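Local coordinates for protein eukaryotic peptide chain release factor GTP-binding subunit (Schizosaccharomyces pombe, PDB 1R5B) that is the GTP-binding subunit of a eukaryotic peptide chain release factor, with a P-loop nucleotide-binding domain of the elongation factor Tu type, at residues D37-E42 with V457-V462; E42-V47 with R121-L126; V270-I275 with E440-M445; A367-L372 with F448-Q453; L400-D405 with K423-L428. All blocks are in the same frame, centred on the assembly; numbering follows the deposited sequence.

Contact 1: D37-E42 with V457-V462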
# COMPACT_ATOMS: atom_id res chain seq x y z
N ASP A 37 11.29 8.55 -9.02
CA ASP A 37 12.32 7.96 -9.91
C ASP A 37 13.29 7.08 -9.12
O ASP A 37 13.72 6.03 -9.62
CB ASP A 37 13.10 9.04 -10.68
CG ASP A 37 13.88 8.48 -11.88
OD1 ASP A 37 14.59 9.27 -12.53
OD2 ASP A 37 13.84 7.28 -12.24
N MET A 38 13.65 7.50 -7.91
CA MET A 38 14.28 6.60 -6.93
C MET A 38 13.18 5.72 -6.30
O MET A 38 13.04 4.54 -6.64
CB MET A 38 15.06 7.40 -5.87
CG MET A 38 15.46 6.63 -4.59
SD MET A 38 16.97 5.64 -4.74
CE MET A 38 18.19 6.90 -4.93
N TYR A 39 12.38 6.31 -5.42
CA TYR A 39 11.28 5.60 -4.78
C TYR A 39 10.06 5.57 -5.72
O TYR A 39 9.25 6.50 -5.75
CB TYR A 39 10.94 6.26 -3.43
CG TYR A 39 12.13 6.59 -2.52
CD1 TYR A 39 12.35 7.91 -2.08
CD2 TYR A 39 13.01 5.60 -2.08
CE1 TYR A 39 13.43 8.22 -1.23
CE2 TYR A 39 14.10 5.92 -1.23
CZ TYR A 39 14.29 7.23 -0.81
OH TYR A 39 15.32 7.56 0.03
N GLY A 40 9.94 4.50 -6.50
CA GLY A 40 8.85 4.36 -7.46
C GLY A 40 7.51 4.07 -6.80
O GLY A 40 7.46 3.65 -5.63
N LYS A 41 6.42 4.32 -7.55
CA LYS A 41 5.06 4.02 -7.11
C LYS A 41 4.82 2.56 -6.72
O LYS A 41 5.36 1.64 -7.34
CB LYS A 41 4.05 4.41 -8.20
CG LYS A 41 3.93 5.91 -8.42
CD LYS A 41 3.18 6.23 -9.70
CE LYS A 41 3.34 7.69 -10.09
NZ LYS A 41 2.07 8.43 -10.03
N GLU A 42 3.99 2.34 -5.70
CA GLU A 42 3.69 1.00 -5.20
C GLU A 42 2.83 0.20 -6.19
O GLU A 42 1.79 0.67 -6.60
CB GLU A 42 2.97 1.09 -3.84
CG GLU A 42 2.53 -0.24 -3.23
CD GLU A 42 1.66 -0.07 -1.99
OE1 GLU A 42 1.23 1.06 -1.69
OE2 GLU A 42 1.39 -1.09 -1.31
N VAL A 457 22.74 13.68 3.73
CA VAL A 457 23.82 13.49 2.75
C VAL A 457 23.47 12.56 1.59
O VAL A 457 24.01 12.72 0.50
CB VAL A 457 25.15 12.95 3.37
CG1 VAL A 457 26.12 14.11 3.72
CG2 VAL A 457 24.90 12.03 4.56
N ALA A 458 22.61 11.58 1.80
CA ALA A 458 22.14 10.76 0.69
C ALA A 458 20.74 10.18 0.90
O ALA A 458 20.12 10.40 1.94
CB ALA A 458 23.15 9.64 0.39
N VAL A 459 20.25 9.46 -0.10
CA VAL A 459 19.00 8.71 -0.01
C VAL A 459 19.09 7.49 -0.91
O VAL A 459 19.72 7.53 -1.97
CB VAL A 459 17.74 9.54 -0.42
CG1 VAL A 459 17.28 10.44 0.72
CG2 VAL A 459 18.00 10.35 -1.69
N GLY A 460 18.45 6.40 -0.49
CA GLY A 460 18.57 5.15 -1.21
C GLY A 460 17.55 4.10 -0.86
O GLY A 460 16.85 4.20 0.15
N LYS A 461 17.46 3.09 -1.72
CA LYS A 461 16.62 1.93 -1.50
C LYS A 461 17.46 0.66 -1.63
O LYS A 461 18.45 0.67 -2.35
CB LYS A 461 15.48 1.90 -2.50
CG LYS A 461 15.88 1.71 -3.96
CD LYS A 461 15.01 2.56 -4.89
CE LYS A 461 15.57 2.63 -6.31
NZ LYS A 461 14.50 2.47 -7.34
N VAL A 462 17.06 -0.41 -0.94
CA VAL A 462 17.81 -1.67 -0.99
C VAL A 462 17.21 -2.55 -2.08
O VAL A 462 16.01 -2.56 -2.24
CB VAL A 462 17.87 -2.43 0.41
CG1 VAL A 462 17.11 -1.71 1.50
CG2 VAL A 462 17.45 -3.90 0.30
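The Tyr39 ring carries Met38 CG on one face, 3.6 Å above the plane and over its centre, while at its edge, in plane, CE2 meets Gly460 O at 3.5 Å. The ring also makes a cation-pi contact with Arg447. Its hydroxyl reaches the strand, where OH lies 3.2 Å from Val459 CB, and it bonds weakly to Phe448 O. Met38, its CG anti to the backbone N, bends twice further out, so that its methyl CE ends 3.4 Å from Val459 O. Lys461 slides past it in the reverse direction, its CD and CE against the sulphur. Lys461 NZ then gives a short hydrogen bond of 2.6 Å to Met38 O, arriving in the carbonyl plane on a lone pair. Met38 and Tyr39, at the weakly bonded helix 35-38, thus lie against strand 457-466, with Met38 also touching Ala370 on the adjacent strand 364-371, just before the chain enters strand 42-50.

Contact 2: E42-V47 with R121-L126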
# COMPACT_ATOMS: atom_id res chain seq x y z
N GLU A 42 3.99 2.34 -5.70
CA GLU A 42 3.69 1.00 -5.20
C GLU A 42 2.83 0.20 -6.19
O GLU A 42 1.79 0.67 -6.60
CB GLU A 42 2.97 1.09 -3.84
CG GLU A 42 2.53 -0.24 -3.23
CD GLU A 42 1.66 -0.07 -1.99
OE1 GLU A 42 1.23 1.06 -1.69
OE2 GLU A 42 1.39 -1.09 -1.31
N HIS A 43 3.26 -1.00 -6.54
CA HIS A 43 2.50 -1.86 -7.44
C HIS A 43 1.38 -2.52 -6.68
O HIS A 43 1.61 -3.10 -5.61
CB HIS A 43 3.36 -2.96 -8.04
CG HIS A 43 4.35 -2.47 -9.04
ND1 HIS A 43 5.10 -1.32 -8.86
CD2 HIS A 43 4.74 -2.99 -10.23
CE1 HIS A 43 5.90 -1.16 -9.90
NE2 HIS A 43 5.70 -2.15 -10.75
N VAL A 44 0.19 -2.48 -7.26
CA VAL A 44 -1.03 -3.06 -6.70
C VAL A 44 -1.78 -3.82 -7.79
O VAL A 44 -1.76 -3.42 -8.95
CB VAL A 44 -1.93 -1.94 -6.15
CG1 VAL A 44 -3.18 -2.50 -5.54
CG2 VAL A 44 -1.17 -1.14 -5.12
N ASN A 45 -2.40 -4.94 -7.42
CA ASN A 45 -3.24 -5.71 -8.34
C ASN A 45 -4.69 -5.46 -8.02
O ASN A 45 -5.12 -5.57 -6.86
CB ASN A 45 -2.97 -7.21 -8.18
CG ASN A 45 -1.60 -7.63 -8.71
OD1 ASN A 45 -1.08 -8.66 -8.31
ND2 ASN A 45 -1.04 -6.85 -9.60
N ILE A 46 -5.46 -5.13 -9.04
CA ILE A 46 -6.88 -4.80 -8.87
C ILE A 46 -7.70 -5.59 -9.87
O ILE A 46 -7.30 -5.77 -11.02
CB ILE A 46 -7.11 -3.29 -9.02
CG1 ILE A 46 -8.55 -2.92 -8.65
CG2 ILE A 46 -6.78 -2.81 -10.41
CD1 ILE A 46 -8.73 -1.45 -8.39
N VAL A 47 -8.84 -6.09 -9.42
CA VAL A 47 -9.73 -6.83 -10.28
C VAL A 47 -11.13 -6.23 -10.18
O VAL A 47 -11.56 -5.86 -9.09
CB VAL A 47 -9.75 -8.33 -9.94
CG1 VAL A 47 -10.30 -8.59 -8.53
CG2 VAL A 47 -10.54 -9.09 -10.97
N ARG A 121 0.44 5.06 -6.43
CA ARG A 121 0.33 3.65 -6.80
C ARG A 121 0.20 3.35 -8.29
O ARG A 121 -0.35 4.16 -9.04
CB ARG A 121 -0.86 3.02 -6.09
CG ARG A 121 -0.65 2.82 -4.61
CD ARG A 121 -1.90 2.35 -3.85
NE ARG A 121 -1.56 2.07 -2.46
CZ ARG A 121 -2.43 1.86 -1.49
NH1 ARG A 121 -3.75 1.86 -1.71
NH2 ARG A 121 -1.97 1.62 -0.27
N ARG A 122 0.69 2.18 -8.70
CA ARG A 122 0.41 1.63 -10.03
C ARG A 122 -0.45 0.38 -9.95
O ARG A 122 -0.00 -0.64 -9.43
CB ARG A 122 1.70 1.25 -10.74
CG ARG A 122 1.44 0.52 -12.06
CD ARG A 122 2.66 0.12 -12.83
NE ARG A 122 3.39 1.30 -13.29
CZ ARG A 122 4.40 1.25 -14.15
NH1 ARG A 122 4.81 0.09 -14.65
NH2 ARG A 122 5.00 2.38 -14.51
N PHE A 123 -1.66 0.45 -10.52
CA PHE A 123 -2.62 -0.64 -10.45
C PHE A 123 -2.62 -1.48 -11.71
O PHE A 123 -3.03 -1.03 -12.77
CB PHE A 123 -4.02 -0.09 -10.21
CG PHE A 123 -4.14 0.71 -8.97
CD1 PHE A 123 -3.80 2.04 -8.95
CD2 PHE A 123 -4.61 0.14 -7.81
CE1 PHE A 123 -3.91 2.78 -7.82
CE2 PHE A 123 -4.72 0.88 -6.66
CZ PHE A 123 -4.37 2.20 -6.67
N SER A 124 -2.18 -2.73 -11.58
CA SER A 124 -2.26 -3.69 -12.65
C SER A 124 -3.65 -4.33 -12.68
O SER A 124 -4.10 -4.90 -11.68
CB SER A 124 -1.17 -4.75 -12.45
OG SER A 124 -1.36 -5.85 -13.30
N LEU A 125 -4.35 -4.23 -13.81
CA LEU A 125 -5.71 -4.80 -13.93
C LEU A 125 -5.67 -6.29 -14.25
O LEU A 125 -5.20 -6.68 -15.30
CB LEU A 125 -6.51 -4.09 -15.01
CG LEU A 125 -6.89 -2.62 -14.78
CD1 LEU A 125 -6.91 -1.88 -16.09
CD2 LEU A 125 -8.23 -2.49 -14.11
N LEU A 126 -6.17 -7.12 -13.33
CA LEU A 126 -6.26 -8.57 -13.54
C LEU A 126 -7.55 -8.96 -14.28
O LEU A 126 -8.49 -8.17 -14.35
CB LEU A 126 -6.22 -9.31 -12.19
CG LEU A 126 -5.12 -8.99 -11.16
CD1 LEU A 126 -5.10 -10.05 -10.07
CD2 LEU A 126 -3.75 -8.89 -11.80
O HOH W 1 0.71 1.31 1.06
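Glu42 OE1 is gripped twice: Arg121 NE donates to it in a salt bridge of 3.1 Å, and a water donates to it at 2.8 Å. The pair stands at the start of two parallel neighbours, strands 42-50 and 121-125, in the central sheet of a P-loop nucleotide-binding domain of the elongation factor Tu type, where the first of them runs on toward a sequence that fits a Walker A loop. The two side chains lie side by side with carboxylate and guanidinium planes 76° apart, and NE meets OE1 from above the carboxylate plane. The same water accepts from Arg121 NH2, closing a small ring. Second partners hold the outer ends: Lys269 pairs with Glu42 OE2, and Arg121 NH1 is bonded to Met263 O and Leu260 O.

Backbone bonds then tie the strands from Arg122 N to Glu42 O through to Leu126 N to Ile46 O, five in all. The bond from Ser124 N to Val44 O, 2.8 Å long, runs nearly along the C=O axis. On one face of the sheet, the His43 ring has Arg122 CD over it. On the face shared with Glu42 and Arg121, Val44 lies alongside Phe123 and Ile46 crosses it obliquely, a layer that also meets Leu260 of helix 256-262. There Val44 CG1 touches Phe123 CD2 at 3.8 Å, and Ile46 CG2 meets Phe123 CB at 3.9 Å.

Contact 3: V270-I275 with E440-M445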
# COMPACT_ATOMS: atom_id res chain seq x y z
N VAL A 270 -1.95 -7.63 3.51
CA VAL A 270 -2.65 -8.08 4.73
C VAL A 270 -2.30 -9.53 5.08
O VAL A 270 -2.20 -9.89 6.25
CB VAL A 270 -4.19 -7.98 4.57
CG1 VAL A 270 -4.94 -8.66 5.75
CG2 VAL A 270 -4.63 -6.52 4.44
N ASN A 271 -2.10 -10.35 4.05
CA ASN A 271 -1.91 -11.79 4.20
C ASN A 271 -0.44 -12.16 4.26
O ASN A 271 -0.09 -13.33 4.42
CB ASN A 271 -2.60 -12.52 3.05
CG ASN A 271 -4.12 -12.49 3.18
OD1 ASN A 271 -4.82 -12.10 2.27
ND2 ASN A 271 -4.63 -12.91 4.33
N ALA A 272 0.42 -11.15 4.12
CA ALA A 272 1.84 -11.32 4.27
C ALA A 272 2.19 -11.47 5.75
O ALA A 272 1.39 -11.11 6.62
CB ALA A 272 2.57 -10.10 3.70
N PRO A 273 3.38 -11.96 6.04
CA PRO A 273 3.85 -12.02 7.44
C PRO A 273 3.82 -10.65 8.11
O PRO A 273 4.13 -9.65 7.47
CB PRO A 273 5.30 -12.49 7.31
CG PRO A 273 5.38 -13.16 5.96
CD PRO A 273 4.39 -12.45 5.08
N PHE A 274 3.44 -10.60 9.38
CA PHE A 274 3.40 -9.36 10.16
C PHE A 274 4.78 -8.71 10.19
O PHE A 274 5.80 -9.38 10.41
CB PHE A 274 2.91 -9.69 11.58
CG PHE A 274 2.84 -8.50 12.53
CD1 PHE A 274 1.94 -7.47 12.32
CD2 PHE A 274 3.64 -8.45 13.66
CE1 PHE A 274 1.86 -6.38 13.20
CE2 PHE A 274 3.56 -7.37 14.56
CZ PHE A 274 2.68 -6.34 14.32
N ILE A 275 4.81 -7.40 9.96
CA ILE A 275 6.00 -6.58 10.08
C ILE A 275 5.61 -5.22 10.66
O ILE A 275 4.75 -4.56 10.10
CB ILE A 275 6.65 -6.36 8.72
CG1 ILE A 275 7.02 -7.71 8.07
CG2 ILE A 275 7.88 -5.44 8.88
CD1 ILE A 275 7.54 -7.62 6.65
N GLU A 440 11.23 -3.07 -3.30
CA GLU A 440 10.30 -3.74 -4.21
C GLU A 440 9.26 -4.59 -3.47
O GLU A 440 8.12 -4.73 -3.93
CB GLU A 440 11.14 -4.63 -5.15
CG GLU A 440 10.35 -5.53 -6.10
CD GLU A 440 11.24 -6.29 -7.09
OE1 GLU A 440 12.49 -6.25 -6.98
OE2 GLU A 440 10.66 -6.94 -8.01
N ASP A 441 9.65 -5.17 -2.34
CA ASP A 441 8.78 -6.07 -1.58
C ASP A 441 7.95 -5.34 -0.51
O ASP A 441 6.73 -5.51 -0.44
CB ASP A 441 9.60 -7.20 -0.94
CG ASP A 441 10.21 -8.15 -1.97
OD1 ASP A 441 9.80 -8.09 -3.15
OD2 ASP A 441 11.11 -8.99 -1.71
N TYR A 442 8.63 -4.54 0.30
CA TYR A 442 8.01 -3.72 1.34
C TYR A 442 8.74 -2.37 1.37
O TYR A 442 9.81 -2.22 1.96
CB TYR A 442 8.10 -4.42 2.70
CG TYR A 442 7.61 -5.86 2.71
CD1 TYR A 442 8.48 -6.91 2.49
CD2 TYR A 442 6.28 -6.16 2.96
CE1 TYR A 442 8.04 -8.23 2.49
CE2 TYR A 442 5.83 -7.46 2.96
CZ TYR A 442 6.71 -8.49 2.72
OH TYR A 442 6.25 -9.78 2.71
N GLN A 443 8.14 -1.37 0.73
CA GLN A 443 8.76 -0.06 0.52
C GLN A 443 9.43 0.54 1.76
O GLN A 443 10.63 0.81 1.71
CB GLN A 443 7.74 0.92 -0.06
CG GLN A 443 7.37 0.60 -1.51
CD GLN A 443 6.66 1.75 -2.20
OE1 GLN A 443 5.96 2.52 -1.54
NE2 GLN A 443 6.83 1.86 -3.52
N TYR A 444 8.70 0.74 2.85
CA TYR A 444 9.25 1.39 4.04
C TYR A 444 10.30 0.54 4.74
O TYR A 444 11.03 1.06 5.58
CB TYR A 444 8.16 1.81 5.03
CG TYR A 444 7.31 2.97 4.50
CD1 TYR A 444 6.24 2.74 3.62
CD2 TYR A 444 7.58 4.30 4.87
CE1 TYR A 444 5.46 3.79 3.12
CE2 TYR A 444 6.80 5.36 4.36
CZ TYR A 444 5.75 5.10 3.49
OH TYR A 444 4.98 6.15 3.00
N MET A 445 10.38 -0.75 4.42
CA MET A 445 11.43 -1.62 4.96
C MET A 445 12.72 -1.59 4.12
O MET A 445 13.75 -2.09 4.56
CB MET A 445 10.93 -3.06 5.08
CG MET A 445 9.72 -3.26 6.01
SD MET A 445 9.75 -2.34 7.51
CE MET A 445 10.96 -3.17 8.30
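Tyr442 projects as a broad, flat knob against the surface made by Ala272, Pro273 and Ile275, with Ala272 and Pro273 at its tip and Ile275 above its ring. The methyl CD1 of Ile275 sits almost exactly over the ring centre, 4.0 Å from the Tyr442 centroid and 6° off the normal, a well-centred CH-pi contact. At the far end of the ring the hydroxyl abuts two carbons on one side: Tyr442 OH is 3.8 Å from Ala272 CB, which lies at the ring edge near its plane, and 4.0 Å from Pro273 CD. The other branch of Ile275 has its own partner. CG2, anti to the backbone N, abuts the folded chain of Met445, whose bends at chi2 and chi3 bring CG, SD and CE all about equally near; CG2 to SD is 3.9 Å. Ile275 thus straddles two side chains, which a turn with a 2.9 Å bond from Met445 N to Tyr442 O holds close together. No hydrogen bond crosses between the segments. Apolar packing here joins the linker after helix 267-270 and the first strand of the middle beta-barrel to the C-terminal barrel, as in the three-domain architecture of EF-Tu and eEF1A relatives.

Contact 4: A367-L372 with F448-Q453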
# COMPACT_ATOMS: atom_id res chain seq x y z
N ALA A 367 22.35 -1.59 -2.72
CA ALA A 367 21.55 -0.37 -2.52
C ALA A 367 21.82 0.78 -3.51
O ALA A 367 22.96 1.25 -3.63
CB ALA A 367 21.73 0.13 -1.10
N GLN A 368 20.76 1.23 -4.20
CA GLN A 368 20.80 2.42 -5.04
C GLN A 368 20.75 3.66 -4.18
O GLN A 368 19.95 3.71 -3.24
CB GLN A 368 19.60 2.46 -5.99
CG GLN A 368 19.59 1.43 -7.11
CD GLN A 368 18.61 1.80 -8.23
OE1 GLN A 368 18.15 0.92 -8.96
NE2 GLN A 368 18.29 3.09 -8.35
N ILE A 369 21.53 4.69 -4.53
CA ILE A 369 21.71 5.86 -3.66
C ILE A 369 21.84 7.18 -4.44
O ILE A 369 21.94 7.19 -5.66
CB ILE A 369 22.94 5.65 -2.74
CG1 ILE A 369 22.69 6.16 -1.32
CG2 ILE A 369 24.19 6.31 -3.31
CD1 ILE A 369 23.56 5.47 -0.25
N ALA A 370 21.84 8.28 -3.70
CA ALA A 370 21.88 9.60 -4.30
C ALA A 370 22.48 10.61 -3.33
O ALA A 370 21.85 10.97 -2.34
CB ALA A 370 20.48 10.03 -4.72
N ILE A 371 23.70 11.07 -3.63
CA ILE A 371 24.42 12.01 -2.79
C ILE A 371 23.78 13.38 -2.92
O ILE A 371 23.31 13.74 -4.00
CB ILE A 371 25.92 12.04 -3.20
CG1 ILE A 371 26.60 10.72 -2.78
CG2 ILE A 371 26.65 13.25 -2.58
CD1 ILE A 371 26.29 9.53 -3.68
N LEU A 372 23.80 14.17 -1.84
CA LEU A 372 22.99 15.39 -1.73
C LEU A 372 23.75 16.72 -1.57
O LEU A 372 23.31 17.73 -2.14
CB LEU A 372 21.95 15.25 -0.60
CG LEU A 372 20.53 14.83 -1.02
CD1 LEU A 372 19.76 14.22 0.14
CD2 LEU A 372 19.77 16.02 -1.60
N PHE A 448 15.78 4.29 2.69
CA PHE A 448 16.69 4.87 3.69
C PHE A 448 17.35 6.24 3.36
O PHE A 448 17.55 6.60 2.20
CB PHE A 448 17.76 3.86 4.08
CG PHE A 448 18.60 3.37 2.94
CD1 PHE A 448 19.74 4.07 2.57
CD2 PHE A 448 18.29 2.19 2.28
CE1 PHE A 448 20.55 3.62 1.54
CE2 PHE A 448 19.10 1.72 1.25
CZ PHE A 448 20.23 2.44 0.88
N THR A 449 17.67 6.99 4.42
CA THR A 449 18.40 8.26 4.32
C THR A 449 19.67 8.28 5.19
O THR A 449 19.66 7.82 6.34
CB THR A 449 17.47 9.47 4.67
OG1 THR A 449 17.63 9.84 6.05
CG2 THR A 449 16.01 9.11 4.58
N LEU A 450 20.76 8.85 4.65
CA LEU A 450 22.06 8.91 5.32
C LEU A 450 22.31 10.28 5.96
O LEU A 450 21.93 11.30 5.40
CB LEU A 450 23.18 8.57 4.33
CG LEU A 450 23.39 7.07 4.05
CD1 LEU A 450 22.09 6.28 3.99
CD2 LEU A 450 24.16 6.87 2.77
N ARG A 451 22.92 10.28 7.14
CA ARG A 451 23.17 11.50 7.91
C ARG A 451 24.64 11.57 8.34
O ARG A 451 25.17 10.62 8.93
CB ARG A 451 22.27 11.53 9.16
CG ARG A 451 20.89 12.14 8.91
CD ARG A 451 20.48 13.21 9.93
NE ARG A 451 19.74 14.31 9.31
CZ ARG A 451 19.08 15.26 9.98
NH1 ARG A 451 19.05 15.26 11.31
NH2 ARG A 451 18.44 16.21 9.31
N ASP A 452 25.30 12.69 8.04
CA ASP A 452 26.74 12.83 8.29
C ASP A 452 27.03 13.70 9.51
O ASP A 452 27.70 14.73 9.42
CB ASP A 452 27.44 13.36 7.03
CG ASP A 452 28.79 12.70 6.80
OD1 ASP A 452 29.82 13.40 6.88
OD2 ASP A 452 28.90 11.48 6.52
N GLN A 453 26.52 13.24 10.65
CA GLN A 453 26.69 13.92 11.93
C GLN A 453 26.24 15.37 11.81
O GLN A 453 26.97 16.31 12.14
CB GLN A 453 28.15 13.82 12.42
CG GLN A 453 28.72 12.38 12.49
CD GLN A 453 27.66 11.28 12.66
OE1 GLN A 453 26.95 11.24 13.67
NE2 GLN A 453 27.57 10.38 11.68
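Strands 364-371 and 447-451 are second neighbours in the antiparallel sheet of the C-terminal beta-barrel domain, with strand 457-466 lying between them. Their short segments approach no closer than 8.9 Å at their axes and run in broadly similar directions, 46° apart, so side chains alone can bridge them. Phe448 bridges by its ring. Its CG takes the crowded position between the backbone N and the carbonyl carbon (chi1 59°), and this brings the end of the ring to the other strand although its CB does not point there. The ring presents its rim: Ala367 CB and Ile369 CD1 both lie at the edge, in plane, near CZ and CE1 respectively.

Ile369 has an unusual torsion, chi1 -140°, which leaves CG1 well away from a staggered position. Beyond it the chain is extended, and CD1 is carried to the opposing side chains, crossing both Phe448 and Leu450 at about a right angle. Leu450 has CG anti to its carbonyl carbon and offers CD2. Ala458 of the intervening strand touches both Ile369 and Leu450, consistent with its small side chain leaving them close. Met386 of strand 385-387 packs on Phe448 and Leu450 as well. The packing is tight: Ala367 CB is 3.4 Å from Phe448 CZ, and Ile369 CD1 is likewise 3.4 Å from Leu450 CD2.

Contact 5: L400-D405 with K423-L428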
# COMPACT_ATOMS: atom_id res chain seq x y z
N LEU A 400 31.79 -0.91 -4.16
CA LEU A 400 31.30 0.21 -4.99
C LEU A 400 31.32 -0.23 -6.45
O LEU A 400 32.38 -0.53 -6.99
CB LEU A 400 32.14 1.49 -4.80
CG LEU A 400 31.40 2.82 -4.57
CD1 LEU A 400 30.72 2.83 -3.22
CD2 LEU A 400 32.32 4.03 -4.68
N LEU A 401 30.15 -0.26 -7.07
CA LEU A 401 29.96 -0.96 -8.35
C LEU A 401 29.54 -0.02 -9.50
O LEU A 401 30.16 -0.05 -10.58
CB LEU A 401 28.95 -2.12 -8.16
CG LEU A 401 29.45 -3.57 -8.32
CD1 LEU A 401 28.46 -4.56 -7.72
CD2 LEU A 401 29.74 -3.92 -9.78
N HIS A 402 28.51 0.81 -9.27
CA HIS A 402 27.89 1.61 -10.34
C HIS A 402 27.56 3.08 -9.99
O HIS A 402 27.44 3.44 -8.82
CB HIS A 402 26.62 0.92 -10.79
CG HIS A 402 26.84 -0.42 -11.42
ND1 HIS A 402 27.08 -1.56 -10.69
CD2 HIS A 402 26.85 -0.80 -12.72
CE1 HIS A 402 27.23 -2.58 -11.50
NE2 HIS A 402 27.10 -2.15 -12.74
N LYS A 403 27.38 3.89 -11.04
CA LYS A 403 27.03 5.32 -10.94
C LYS A 403 25.59 5.63 -11.41
O LYS A 403 24.74 5.99 -10.60
CB LYS A 403 28.04 6.15 -11.75
CG LYS A 403 28.08 7.64 -11.40
CD LYS A 403 29.48 8.22 -11.60
CE LYS A 403 29.95 8.04 -13.03
NZ LYS A 403 30.99 9.05 -13.40
N LEU A 404 25.32 5.46 -12.71
CA LEU A 404 24.02 5.77 -13.33
C LEU A 404 23.80 7.27 -13.57
O LEU A 404 24.32 8.12 -12.84
CB LEU A 404 22.83 5.23 -12.51
CG LEU A 404 22.87 3.85 -11.83
CD1 LEU A 404 22.38 3.96 -10.39
CD2 LEU A 404 22.03 2.83 -12.58
N ASP A 405 23.00 7.58 -14.60
CA ASP A 405 22.52 8.94 -14.86
C ASP A 405 21.40 8.97 -15.90
O ASP A 405 21.36 8.13 -16.79
CB ASP A 405 23.67 9.84 -15.33
CG ASP A 405 23.27 11.31 -15.45
OD1 ASP A 405 22.45 11.66 -16.33
OD2 ASP A 405 23.73 12.20 -14.70
N LYS A 423 24.87 8.93 -8.10
CA LYS A 423 24.03 7.80 -7.73
C LYS A 423 24.86 6.52 -7.39
O LYS A 423 26.08 6.63 -7.19
CB LYS A 423 23.03 7.57 -8.88
CG LYS A 423 21.75 8.45 -8.80
CD LYS A 423 21.75 9.61 -9.80
CE LYS A 423 20.69 9.41 -10.89
NZ LYS A 423 20.76 10.44 -11.98
N ILE A 424 24.22 5.35 -7.27
CA ILE A 424 24.94 4.07 -7.05
C ILE A 424 24.14 2.76 -7.23
O ILE A 424 22.91 2.77 -7.19
CB ILE A 424 25.56 4.04 -5.62
CG1 ILE A 424 26.90 3.27 -5.61
CG2 ILE A 424 24.56 3.43 -4.64
CD1 ILE A 424 27.16 2.43 -4.32
N ILE A 425 24.85 1.65 -7.42
CA ILE A 425 24.32 0.30 -7.17
C ILE A 425 25.45 -0.63 -6.65
O ILE A 425 26.22 -1.18 -7.43
CB ILE A 425 23.52 -0.27 -8.44
CG1 ILE A 425 24.01 -1.66 -8.93
CG2 ILE A 425 23.49 0.74 -9.59
CD1 ILE A 425 23.61 -2.83 -8.03
N ALA A 426 25.57 -0.76 -5.32
CA ALA A 426 26.68 -1.53 -4.72
C ALA A 426 26.46 -2.04 -3.29
O ALA A 426 25.51 -1.64 -2.59
CB ALA A 426 27.94 -0.71 -4.77
N GLU A 427 27.38 -2.91 -2.85
CA GLU A 427 27.31 -3.59 -1.54
C GLU A 427 27.50 -2.63 -0.37
O GLU A 427 28.31 -1.71 -0.42
CB GLU A 427 28.35 -4.72 -1.43
CG GLU A 427 27.80 -6.13 -1.65
CD GLU A 427 28.62 -7.21 -0.96
OE1 GLU A 427 29.30 -7.98 -1.67
OE2 GLU A 427 28.58 -7.29 0.29
N LEU A 428 26.74 -2.89 0.70
CA LEU A 428 26.82 -2.13 1.94
C LEU A 428 26.93 -3.11 3.10
O LEU A 428 26.59 -4.28 2.97
CB LEU A 428 25.60 -1.24 2.12
CG LEU A 428 25.82 0.24 1.79
CD1 LEU A 428 26.13 0.40 0.30
CD2 LEU A 428 24.60 1.09 2.19
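Two weak hydrogen bonds pair the residues His402 and Ile425 in both directions. Ile425 N donates to His402 O at 3.4 Å, a bent bond of 142°, while His402 ND1 donates to Ile425 O, also at 3.4 Å, which lies at the edge of the imidazole near its plane. His402 O has further company in the CA-H of Ile424, with CA 3.1 Å away. The charged ends are looser: Lys423 NZ stays 4.4 Å from Asp405 OD2, too far apart to count as a salt bridge, whereas Glu427 OE1 is satisfied by Lys399. Carbon packing supplements these weak bonds. The Ile425 methyl CG2 touches both His402 CB (3.4 Å) and Leu404 CD1 (3.5 Å), and Leu400 CD1 meets Ile424 CD1 at 3.7 Å. The loop following strand 396-397 thereby runs roughly antiparallel beside residues 423-426, where the chain comes into strand 426-430; Ile424 and Ile425 also touch strand 364-371, near the outer margin of the C-terminal barrel sheet.

In the fold
Contacts 1, 4 and 5 all reach the antiparallel sheet of the C-terminal barrel. Contacts 1 and 4 have centres about 10 Å apart and join where Gly460 O lies 2.8 Å from Phe448 N, while contact 5 meets contact 4 where Ala367 N faces Ala426 O at 3.2 Å. Contact 2 belongs to the nucleotide-binding domain, its centre about 30 Å from that of contact 4, and shares Glu42 with contact 1, so the segment packed on the barrel runs straight into the first strand of the nucleotide-binding fold. Val47 of contact 2 lies near the probable P-loop. Gln443 of contact 3 bonds weakly to Gly40 O, so contact 3, which joins the two barrels, also adjoins contact 1.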